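Local coordinates for protein laminin subunit ALPHA-1 (Mus musculus, PDB 2JD4) that forms part of laminin-111 of basement membranes, its metal-binding LG4-5 domain pair probably serving to anchor laminin to cell surfaces, at residues Arg42-Gln48 and Val108-Lys114; Phe259-Asn263 and Gln289-Ser293; Leu8-Asp12 and Arg229-Lys233; Tyr17-Gln23 and Val190-Val195. The protein carries 4 engineered substitutions. One frame throughout, in Å; residues are numbered along the deposited sequence.

Overall arrangement
Interaction 1 lies in the first laminin G domain and interaction 4 fastens the chain leaving it; interaction 2 lies in the second, onto which interaction 3 ties the N-terminal segment. Interaction 2 is the most buried, a side-chain contact between the two layers of a sandwich; interaction 1 is a regular strand pair with one buried and one more open face, about 53 Å from it between centres. Interaction 3 lies at the surface and relies on a disulfide cysteine and a salt bridge. Interaction 4, which also contains a disulfide cysteine, mixes short backbone pairing with ring stacking. Interactions 2 and 3 reach neighbouring strands, 286-293 and 222-230, whereas interactions 1 and 4 reach another sheet.

Interaction 1 (Arg42-Gln48 and Val108-Lys114)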
# COMPACT_ATOMS: atom_id res chain seq x y z
N ARG A 42 -10.85 17.89 -26.76
CA ARG A 42 -9.87 18.68 -27.51
C ARG A 42 -9.66 20.09 -26.97
O ARG A 42 -8.52 20.54 -26.80
CB ARG A 42 -10.29 18.75 -28.98
CG ARG A 42 -10.14 17.43 -29.73
CD ARG A 42 -10.67 17.55 -31.15
NE ARG A 42 -12.11 17.76 -31.17
CZ ARG A 42 -12.83 17.93 -32.28
NH1 ARG A 42 -12.23 17.93 -33.46
NH2 ARG A 42 -14.14 18.10 -32.21
N LYS A 43 -10.75 20.79 -26.68
CA LYS A 43 -10.66 22.16 -26.18
C LYS A 43 -11.08 22.30 -24.73
O LYS A 43 -11.02 23.38 -24.16
CB LYS A 43 -11.52 23.09 -27.05
CG LYS A 43 -10.94 23.40 -28.42
CD LYS A 43 -9.71 24.29 -28.30
CE LYS A 43 -9.13 24.64 -29.66
NZ LYS A 43 -10.11 25.39 -30.50
N ARG A 44 -11.51 21.20 -24.12
CA ARG A 44 -11.94 21.26 -22.73
C ARG A 44 -11.94 19.90 -22.05
O ARG A 44 -12.48 18.93 -22.58
CB ARG A 44 -13.35 21.87 -22.67
CG ARG A 44 -13.96 21.94 -21.28
CD ARG A 44 -15.24 22.77 -21.29
NE ARG A 44 -16.26 22.22 -22.19
CZ ARG A 44 -16.95 21.11 -21.94
NH1 ARG A 44 -16.74 20.43 -20.83
NH2 ARG A 44 -17.86 20.69 -22.81
N LEU A 45 -11.31 19.84 -20.88
CA LEU A 45 -11.25 18.60 -20.10
C LEU A 45 -11.55 18.92 -18.65
O LEU A 45 -10.71 19.49 -17.95
CB LEU A 45 -9.87 17.95 -20.21
CG LEU A 45 -9.63 16.70 -19.34
CD1 LEU A 45 -10.51 15.55 -19.83
CD2 LEU A 45 -8.16 16.31 -19.38
N GLN A 46 -12.76 18.58 -18.20
CA GLN A 46 -13.14 18.82 -16.82
C GLN A 46 -13.47 17.48 -16.17
O GLN A 46 -14.39 16.79 -16.60
CB GLN A 46 -14.37 19.72 -16.71
CG GLN A 46 -14.83 19.90 -15.25
CD GLN A 46 -16.17 20.62 -15.12
OE1 GLN A 46 -16.29 21.81 -15.43
NE2 GLN A 46 -17.19 19.89 -14.67
N VAL A 47 -12.70 17.13 -15.15
CA VAL A 47 -12.92 15.87 -14.45
C VAL A 47 -13.26 16.13 -12.99
O VAL A 47 -12.61 16.94 -12.32
CB VAL A 47 -11.66 14.98 -14.51
CG1 VAL A 47 -11.92 13.65 -13.80
CG2 VAL A 47 -11.25 14.73 -15.96
N GLN A 48 -14.30 15.46 -12.51
CA GLN A 48 -14.71 15.61 -11.13
C GLN A 48 -14.85 14.21 -10.55
O GLN A 48 -15.45 13.33 -11.18
CB GLN A 48 -16.05 16.36 -11.04
CG GLN A 48 -16.41 16.80 -9.64
CD GLN A 48 -17.71 17.58 -9.59
OE1 GLN A 48 -17.92 18.50 -10.39
NE2 GLN A 48 -18.59 17.22 -8.66
N VAL A 108 -12.69 16.28 -5.84
CA VAL A 108 -11.60 16.85 -6.62
C VAL A 108 -12.04 17.19 -8.03
O VAL A 108 -12.81 16.46 -8.64
CB VAL A 108 -10.41 15.87 -6.69
CG1 VAL A 108 -9.34 16.41 -7.64
CG2 VAL A 108 -9.83 15.65 -5.29
N LYS A 109 -11.56 18.31 -8.54
CA LYS A 109 -11.90 18.74 -9.89
C LYS A 109 -10.65 19.27 -10.59
O LYS A 109 -9.89 20.04 -10.02
CB LYS A 109 -12.97 19.84 -9.83
CG LYS A 109 -13.46 20.29 -11.20
CD LYS A 109 -14.11 21.67 -11.12
CE LYS A 109 -15.27 21.72 -10.14
NZ LYS A 109 -15.83 23.10 -10.04
N THR A 110 -10.42 18.82 -11.82
CA THR A 110 -9.29 19.30 -12.60
C THR A 110 -9.89 19.88 -13.87
O THR A 110 -10.73 19.25 -14.51
CB THR A 110 -8.29 18.16 -12.96
OG1 THR A 110 -8.93 17.18 -13.78
CG2 THR A 110 -7.76 17.50 -11.69
N GLU A 111 -9.46 21.08 -14.24
CA GLU A 111 -10.02 21.72 -15.41
C GLU A 111 -9.07 22.40 -16.37
O GLU A 111 -8.31 23.28 -16.00
CB GLU A 111 -11.06 22.76 -14.99
CG GLU A 111 -12.40 22.20 -14.61
CD GLU A 111 -13.40 23.30 -14.32
OE1 GLU A 111 -13.64 23.59 -13.13
OE2 GLU A 111 -13.93 23.88 -15.30
N TYR A 112 -9.15 21.97 -17.63
CA TYR A 112 -8.39 22.55 -18.72
C TYR A 112 -9.49 23.11 -19.61
O TYR A 112 -10.34 22.37 -20.09
CB TYR A 112 -7.62 21.48 -19.49
CG TYR A 112 -7.47 21.79 -20.98
CD1 TYR A 112 -6.95 23.01 -21.41
CD2 TYR A 112 -7.87 20.87 -21.94
CE1 TYR A 112 -6.83 23.31 -22.78
CE2 TYR A 112 -7.76 21.14 -23.31
CZ TYR A 112 -7.24 22.36 -23.72
OH TYR A 112 -7.14 22.64 -25.07
N ILE A 113 -9.51 24.42 -19.79
CA ILE A 113 -10.53 25.01 -20.64
C ILE A 113 -10.00 26.26 -21.35
O ILE A 113 -9.53 27.20 -20.71
CB ILE A 113 -11.81 25.34 -19.83
CG1 ILE A 113 -12.92 25.80 -20.78
CG2 ILE A 113 -11.52 26.39 -18.78
CD1 ILE A 113 -14.27 25.93 -20.12
N LYS A 114 -10.04 26.22 -22.67
CA LYS A 114 -9.56 27.32 -23.51
C LYS A 114 -8.04 27.47 -23.42
O LYS A 114 -7.29 26.65 -23.95
CB LYS A 114 -10.25 28.63 -23.12
CG LYS A 114 -11.77 28.65 -23.30
CD LYS A 114 -12.21 28.50 -24.75
CE LYS A 114 -12.12 27.05 -25.24
NZ LYS A 114 -12.67 26.87 -26.62
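Four backbone hydrogen bonds hold the two strands in antiparallel register: Leu-45 N to Tyr-112 O (2.8 Å), Tyr-112 N to Leu-45 O (2.9 Å), Val-47 N to Thr-110 O (3.0 Å) and Thr-110 N to Val-47 O (2.9 Å). A weaker bond, Lys-114 N to Lys-43 O at 3.4 Å, extends the ladder past the strand ends. Between these rungs, Arg-44/Ile-113, Gln-46/Glu-111 and Gln-48/Lys-109 form non-hydrogen-bonded pairs, accompanied by CA-H...O contacts such as Lys-109 CA to Val-47 O (3.1 Å). Their side chains share the more open face, where Arg-44 CD meets Ile-113 CD1 at 3.5 Å. Leu-45, Val-47, Thr-110 and Tyr-112 line the buried face. The Tyr-112 ring leans across the pair, its CD2 3.9 Å from Leu-45 CB, and also meets Phe-85; Thr-110 OG1 hydrogen-bonds with Tyr-61 OH. Strands 71-77 and 80-86 cover this face, giving the two-layer beta sandwich of a laminin G domain.

Interaction 2 (Phe259-Asn263 and Gln289-Ser293); sequences FHVNN and QAHKS
Two extended strands run nearly parallel, 17° apart, their axes no closer than 9.1 Å: they face each other through side chains, sharing no backbone hydrogen bond. In register, Phe-259 lies opposite Ala-290 (CA-CA 7.2 Å) and Val-261 opposite Lys-292 (8.3 Å). Phe-259, chi1 t, points toward the second strand and lays a ring face on Ala-290, whose CB sits 3.7 Å from the ring centroid in a CH-pi contact; the ring edge approaches Lys-292 CB (from CZ, 4.4 Å). Val-261 places CG1 3.9 Å from Lys-292 CE. Asn-263, just past the strand with chi1 m, receives a weak hydrogen bond at OD1 from NZ of Lys-292 (3.3 Å), whose chi1 to chi3 are t and chi4 m. A water 2.6 Å from Lys-292 NZ and 2.7 Å from Ser-293 O bridges the two. Such facing of layers characterises the laminin G sandwich. Around the buried ammonium, the Thr-316, Leu-220 and Arg-219 carbonyls, the water and Asn-263 share its protons: neutral oxygens solvate it, with no carboxylate in this contact.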
# COMPACT_ATOMS: atom_id res chain seq x y z
N PHE A 259 11.48 -13.16 18.38
CA PHE A 259 12.41 -12.71 17.35
C PHE A 259 13.54 -13.74 17.32
O PHE A 259 14.38 -13.76 18.23
CB PHE A 259 12.93 -11.31 17.71
CG PHE A 259 13.97 -10.77 16.77
CD1 PHE A 259 13.92 -11.04 15.41
CD2 PHE A 259 14.97 -9.92 17.24
CE1 PHE A 259 14.84 -10.47 14.53
CE2 PHE A 259 15.90 -9.35 16.37
CZ PHE A 259 15.84 -9.62 15.02
N HIS A 260 13.55 -14.60 16.31
CA HIS A 260 14.57 -15.64 16.17
C HIS A 260 15.62 -15.25 15.15
O HIS A 260 15.33 -14.61 14.15
CB HIS A 260 13.95 -16.96 15.68
CG HIS A 260 12.77 -17.42 16.48
ND1 HIS A 260 12.88 -17.85 17.78
CD2 HIS A 260 11.46 -17.52 16.15
CE1 HIS A 260 11.68 -18.21 18.22
NE2 HIS A 260 10.81 -18.02 17.24
N VAL A 261 16.86 -15.66 15.41
CA VAL A 261 17.95 -15.37 14.50
C VAL A 261 18.92 -16.55 14.50
O VAL A 261 19.18 -17.14 15.55
CB VAL A 261 18.71 -14.09 14.93
CG1 VAL A 261 20.02 -13.97 14.17
CG2 VAL A 261 17.84 -12.87 14.67
N ASN A 262 19.42 -16.91 13.32
CA ASN A 262 20.38 -18.01 13.22
C ASN A 262 21.48 -17.63 12.24
O ASN A 262 21.23 -17.50 11.04
CB ASN A 262 19.71 -19.30 12.75
CG ASN A 262 20.60 -20.51 12.92
OD1 ASN A 262 21.78 -20.47 12.57
ND2 ASN A 262 20.05 -21.60 13.46
N ASN A 263 22.69 -17.45 12.76
CA ASN A 263 23.84 -17.07 11.95
C ASN A 263 24.67 -18.28 11.53
O ASN A 263 25.83 -18.15 11.12
CB ASN A 263 24.70 -16.08 12.72
CG ASN A 263 23.93 -14.84 13.14
OD1 ASN A 263 23.33 -14.17 12.30
ND2 ASN A 263 23.95 -14.53 14.43
N GLN A 289 9.95 -3.15 17.33
CA GLN A 289 11.30 -2.89 16.85
C GLN A 289 12.14 -4.14 17.10
O GLN A 289 12.13 -4.69 18.19
CB GLN A 289 11.92 -1.72 17.61
CG GLN A 289 11.16 -0.41 17.51
CD GLN A 289 11.69 0.64 18.47
OE1 GLN A 289 12.87 1.01 18.43
NE2 GLN A 289 10.81 1.13 19.34
N ALA A 290 12.85 -4.59 16.07
CA ALA A 290 13.70 -5.77 16.20
C ALA A 290 15.02 -5.42 15.53
O ALA A 290 15.09 -5.29 14.30
CB ALA A 290 13.05 -6.96 15.52
N HIS A 291 16.08 -5.28 16.33
CA HIS A 291 17.38 -4.91 15.79
C HIS A 291 18.41 -6.04 15.86
O HIS A 291 18.63 -6.62 16.92
CB HIS A 291 17.92 -3.68 16.52
CG HIS A 291 19.11 -3.05 15.87
ND1 HIS A 291 19.85 -2.05 16.47
CD2 HIS A 291 19.68 -3.26 14.66
CE1 HIS A 291 20.81 -1.67 15.65
NE2 HIS A 291 20.74 -2.39 14.55
N LYS A 292 19.03 -6.33 14.73
CA LYS A 292 20.07 -7.36 14.67
C LYS A 292 21.40 -6.67 14.39
O LYS A 292 21.54 -5.96 13.39
CB LYS A 292 19.79 -8.36 13.56
CG LYS A 292 20.88 -9.42 13.41
CD LYS A 292 20.81 -10.11 12.06
CE LYS A 292 21.78 -11.29 11.98
NZ LYS A 292 23.20 -10.87 12.12
N SER A 293 22.37 -6.89 15.27
CA SER A 293 23.71 -6.32 15.11
C SER A 293 24.73 -7.45 15.31
O SER A 293 24.35 -8.57 15.65
CB SER A 293 23.94 -5.21 16.13
OG SER A 293 23.88 -5.71 17.45
O HOH W 1 23.86 -11.07 14.65

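Interaction 3 (Leu8-Asp12 and Arg229-Lys233); sequences LCAVD and RTTSK
A disulfide cysteine near the N-terminus packs on a turn more than 200 residues later: Cys-9, bonded to Cys-281, sets CB 3.4 Å from Thr-231 O and SG 3.6 Å from Lys-233 CG. Its chi1 is m, CB pointing toward the turn. Residues 8-12 are extended but belong to no regular strand; the touching parts run 135° apart, with Cys-9 and Thr-231 closest at 5.5 Å between CA atoms. Thr-231, chi1 p and phi/psi -122/26, fills the bend of the first segment, its CB 3.3 Å from Ala-10 O. Thr-230 OG1 accepts from Ser-232 N at 3.1 Å, an ST turn. At the far end Asp-12, chi1 near -98°, points back and forms a salt bridge: Arg-229 NH2 to Asp-12 OD1 is 3.1 Å (OD1 is less surely placed, the distance therefore approximate), with weak bonds at 3.4 Å from Arg-229 NH1 and NH2 to Asp-12 OD2. Arg-229 has chi1 p, chi2 t and chi3 m, and its NE bonds to Gly-283 O. Covalent link and ion pair thus clamp the N-terminal segment onto the second laminin G domain. The contact lies at the end of strand 222-230, which pairs with strands 286-293 and 347-353.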
# COMPACT_ATOMS: atom_id res chain seq x y z
N LEU A 8 -10.18 -14.01 26.59
CA LEU A 8 -10.71 -13.63 25.29
C LEU A 8 -10.01 -12.40 24.74
O LEU A 8 -9.54 -11.56 25.50
CB LEU A 8 -12.21 -13.35 25.38
CG LEU A 8 -13.11 -14.52 25.77
CD1 LEU A 8 -14.56 -14.03 25.83
CD2 LEU A 8 -12.98 -15.65 24.76
N CYS A 9 -9.94 -12.32 23.42
CA CYS A 9 -9.33 -11.18 22.74
C CYS A 9 -10.43 -10.21 22.35
O CYS A 9 -11.61 -10.54 22.42
CB CYS A 9 -8.61 -11.64 21.47
SG CYS A 9 -7.09 -12.59 21.73
N ALA A 10 -10.05 -9.00 21.94
CA ALA A 10 -11.03 -8.01 21.53
C ALA A 10 -11.75 -8.57 20.30
O ALA A 10 -11.33 -9.58 19.73
CB ALA A 10 -10.33 -6.70 21.18
N VAL A 11 -12.84 -7.92 19.90
CA VAL A 11 -13.60 -8.37 18.74
C VAL A 11 -13.66 -7.33 17.63
O VAL A 11 -13.88 -6.14 17.89
CB VAL A 11 -15.04 -8.73 19.14
CG1 VAL A 11 -15.84 -9.16 17.92
CG2 VAL A 11 -15.02 -9.85 20.17
N ASP A 12 -13.45 -7.77 16.39
CA ASP A 12 -13.48 -6.90 15.22
C ASP A 12 -14.91 -6.77 14.68
O ASP A 12 -15.60 -7.77 14.48
CB ASP A 12 -12.59 -7.46 14.11
CG ASP A 12 -11.22 -6.82 14.08
OD1 ASP A 12 -10.50 -6.89 15.10
OD2 ASP A 12 -10.86 -6.24 13.03
N ARG A 229 -1.89 -4.62 14.58
CA ARG A 229 -3.10 -4.68 15.39
C ARG A 229 -3.71 -6.03 15.06
O ARG A 229 -3.71 -6.45 13.90
CB ARG A 229 -4.09 -3.55 15.04
CG ARG A 229 -4.75 -3.68 13.67
CD ARG A 229 -5.92 -2.69 13.52
NE ARG A 229 -7.06 -3.03 14.39
CZ ARG A 229 -7.88 -4.05 14.18
NH1 ARG A 229 -7.71 -4.84 13.13
NH2 ARG A 229 -8.88 -4.28 15.02
N THR A 230 -4.22 -6.72 16.07
CA THR A 230 -4.80 -8.03 15.84
C THR A 230 -5.71 -8.46 16.98
O THR A 230 -5.60 -7.94 18.09
CB THR A 230 -3.68 -9.10 15.68
OG1 THR A 230 -4.25 -10.39 15.42
CG2 THR A 230 -2.83 -9.17 16.93
N THR A 231 -6.61 -9.38 16.68
CA THR A 231 -7.53 -9.93 17.68
C THR A 231 -7.33 -11.44 17.74
O THR A 231 -8.24 -12.19 18.11
CB THR A 231 -9.00 -9.63 17.34
OG1 THR A 231 -9.34 -10.21 16.06
CG2 THR A 231 -9.24 -8.14 17.30
N SER A 232 -6.13 -11.89 17.38
CA SER A 232 -5.76 -13.31 17.39
C SER A 232 -4.48 -13.50 18.20
O SER A 232 -3.62 -12.61 18.25
CB SER A 232 -5.55 -13.82 15.96
OG SER A 232 -5.10 -15.17 15.97
N LYS A 233 -4.35 -14.66 18.83
CA LYS A 233 -3.18 -14.94 19.67
C LYS A 233 -1.99 -15.56 18.95
O LYS A 233 -0.90 -15.62 19.52
CB LYS A 233 -3.59 -15.83 20.85
CG LYS A 233 -4.84 -15.34 21.57
CD LYS A 233 -5.17 -16.19 22.79
CE LYS A 233 -4.21 -15.90 23.93
NZ LYS A 233 -4.36 -14.49 24.39

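Interaction 4 (Tyr17-Gln23 and Val190-Val195); sequences YVAGAHQ and VDRCYV
Residues 17-23 arch over the extended residues 190-194, the chain turning at Val-195, and touch them at both feet, the top of the arch being Ala-19 and Gly-20 (phi/psi 63/38). At one foot Gln-23 and Asp-191 form a single antiparallel hydrogen-bonded bridge, CA-CA 5.2 Å: Gln-23 N to Asp-191 O is 2.9 Å, and Asp-191 N to Gln-23 O is weak at 3.3 Å. At the other, Tyr-17 and Tyr-194 are bridged (CA-CA 4.6 Å), and Val-18 N donates to Cys-193 O (2.9 Å). A water fills the hollow under the arch, donating to Val-18 O (2.6 Å) and Ala-21 O (2.9 Å) and accepting from Cys-193 N (2.8 Å). Cys-193, chi1 m, pushes SG against Ala-21 CB (3.9 Å) and to 3.6 Å from Gln-23 NE2; its disulfide to Cys-168 staples this linker, which leads toward the second laminin G domain, to strand 167-174 of the first. Tyr-17, chi1 m, chi2 93°, is a slab between two neighbours. On one face the Arg-192 guanidinium lies flat, planes 7° apart, with CZ 4.3 Å from the ring centroid (cation-pi) and CD 4.2 Å (CH-pi). The Tyr-194 ring, chi1 m, is tilted 21° and slid aside, centroids 5.5 Å apart, CE2 to Tyr-17 CE2 3.9 Å. Val-18 CG2 sits 3.6 Å from Val-195 CA, while Val-190 CG1 rests 3.8 Å from His-22 ND1.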
# COMPACT_ATOMS: atom_id res chain seq x y z
N TYR A 17 -19.28 -2.90 3.00
CA TYR A 17 -18.67 -2.21 1.86
C TYR A 17 -19.46 -1.05 1.27
O TYR A 17 -20.69 -1.02 1.36
CB TYR A 17 -18.40 -3.20 0.72
CG TYR A 17 -17.48 -4.33 1.10
CD1 TYR A 17 -17.99 -5.54 1.56
CD2 TYR A 17 -16.10 -4.18 1.01
CE1 TYR A 17 -17.15 -6.58 1.93
CE2 TYR A 17 -15.25 -5.22 1.38
CZ TYR A 17 -15.78 -6.41 1.84
OH TYR A 17 -14.94 -7.44 2.20
N VAL A 18 -18.74 -0.12 0.66
CA VAL A 18 -19.36 1.05 0.04
C VAL A 18 -19.86 0.66 -1.35
O VAL A 18 -19.12 0.09 -2.15
CB VAL A 18 -18.34 2.21 -0.11
CG1 VAL A 18 -19.01 3.42 -0.74
CG2 VAL A 18 -17.76 2.58 1.25
N ALA A 19 -21.12 0.97 -1.65
CA ALA A 19 -21.69 0.64 -2.95
C ALA A 19 -21.21 1.62 -4.02
O ALA A 19 -21.09 2.82 -3.77
CB ALA A 19 -23.21 0.67 -2.87
N GLY A 20 -20.92 1.11 -5.21
CA GLY A 20 -20.49 1.96 -6.30
C GLY A 20 -19.17 2.69 -6.07
O GLY A 20 -19.02 3.86 -6.45
N ALA A 21 -18.23 2.01 -5.43
CA ALA A 21 -16.92 2.61 -5.18
C ALA A 21 -15.88 1.52 -5.41
O ALA A 21 -16.18 0.33 -5.27
CB ALA A 21 -16.83 3.13 -3.75
N HIS A 22 -14.67 1.93 -5.78
CA HIS A 22 -13.61 0.95 -6.02
C HIS A 22 -12.33 1.28 -5.26
O HIS A 22 -11.94 2.45 -5.15
CB HIS A 22 -13.32 0.89 -7.53
CG HIS A 22 -14.50 0.48 -8.36
ND1 HIS A 22 -14.79 -0.84 -8.64
CD2 HIS A 22 -15.47 1.21 -8.95
CE1 HIS A 22 -15.89 -0.90 -9.37
NE2 HIS A 22 -16.33 0.33 -9.57
N GLN A 23 -11.67 0.25 -4.75
CA GLN A 23 -10.42 0.42 -4.02
C GLN A 23 -9.28 0.06 -4.97
O GLN A 23 -9.28 -1.02 -5.56
CB GLN A 23 -10.35 -0.50 -2.80
CG GLN A 23 -9.04 -0.38 -2.00
CD GLN A 23 -9.01 0.85 -1.10
OE1 GLN A 23 -7.96 1.20 -0.56
NE2 GLN A 23 -10.16 1.49 -0.92
N VAL A 190 -8.79 -5.01 -8.86
CA VAL A 190 -9.55 -3.99 -8.15
C VAL A 190 -10.41 -4.69 -7.09
O VAL A 190 -10.75 -5.87 -7.24
CB VAL A 190 -10.44 -3.19 -9.13
CG1 VAL A 190 -11.31 -2.22 -8.37
CG2 VAL A 190 -9.55 -2.42 -10.11
N ASP A 191 -10.75 -3.99 -6.01
CA ASP A 191 -11.58 -4.58 -4.97
C ASP A 191 -12.56 -3.53 -4.42
O ASP A 191 -12.65 -2.42 -4.96
CB ASP A 191 -10.70 -5.14 -3.84
CG ASP A 191 -11.26 -6.42 -3.24
OD1 ASP A 191 -10.45 -7.24 -2.76
OD2 ASP A 191 -12.50 -6.62 -3.24
N ARG A 192 -13.29 -3.89 -3.37
CA ARG A 192 -14.27 -2.99 -2.75
C ARG A 192 -13.68 -2.21 -1.59
O ARG A 192 -12.66 -2.59 -1.03
CB ARG A 192 -15.46 -3.81 -2.26
CG ARG A 192 -15.99 -4.78 -3.30
CD ARG A 192 -16.45 -6.07 -2.65
NE ARG A 192 -17.89 -6.13 -2.51
CZ ARG A 192 -18.54 -7.14 -1.94
NH1 ARG A 192 -17.87 -8.18 -1.45
NH2 ARG A 192 -19.86 -7.13 -1.87
N CYS A 193 -14.33 -1.10 -1.24
CA CYS A 193 -13.87 -0.26 -0.15
C CYS A 193 -14.68 -0.49 1.12
O CYS A 193 -15.90 -0.67 1.05
CB CYS A 193 -14.02 1.22 -0.50
SG CYS A 193 -13.55 1.70 -2.18
N TYR A 194 -14.02 -0.48 2.27
CA TYR A 194 -14.70 -0.65 3.54
C TYR A 194 -15.45 0.66 3.82
O TYR A 194 -14.96 1.75 3.47
CB TYR A 194 -13.69 -0.92 4.66
CG TYR A 194 -12.99 -2.27 4.56
CD1 TYR A 194 -11.62 -2.35 4.34
CD2 TYR A 194 -13.71 -3.45 4.69
CE1 TYR A 194 -10.98 -3.59 4.26
CE2 TYR A 194 -13.08 -4.70 4.61
CZ TYR A 194 -11.72 -4.76 4.40
OH TYR A 194 -11.11 -5.99 4.31
N VAL A 195 -16.63 0.57 4.43
CA VAL A 195 -17.40 1.77 4.75
C VAL A 195 -16.52 2.66 5.62
O VAL A 195 -16.53 3.88 5.47
CB VAL A 195 -18.71 1.42 5.53
CG1 VAL A 195 -19.38 2.68 6.06
CG2 VAL A 195 -19.66 0.68 4.61
O HOH W 2 -16.69 -0.73 -2.62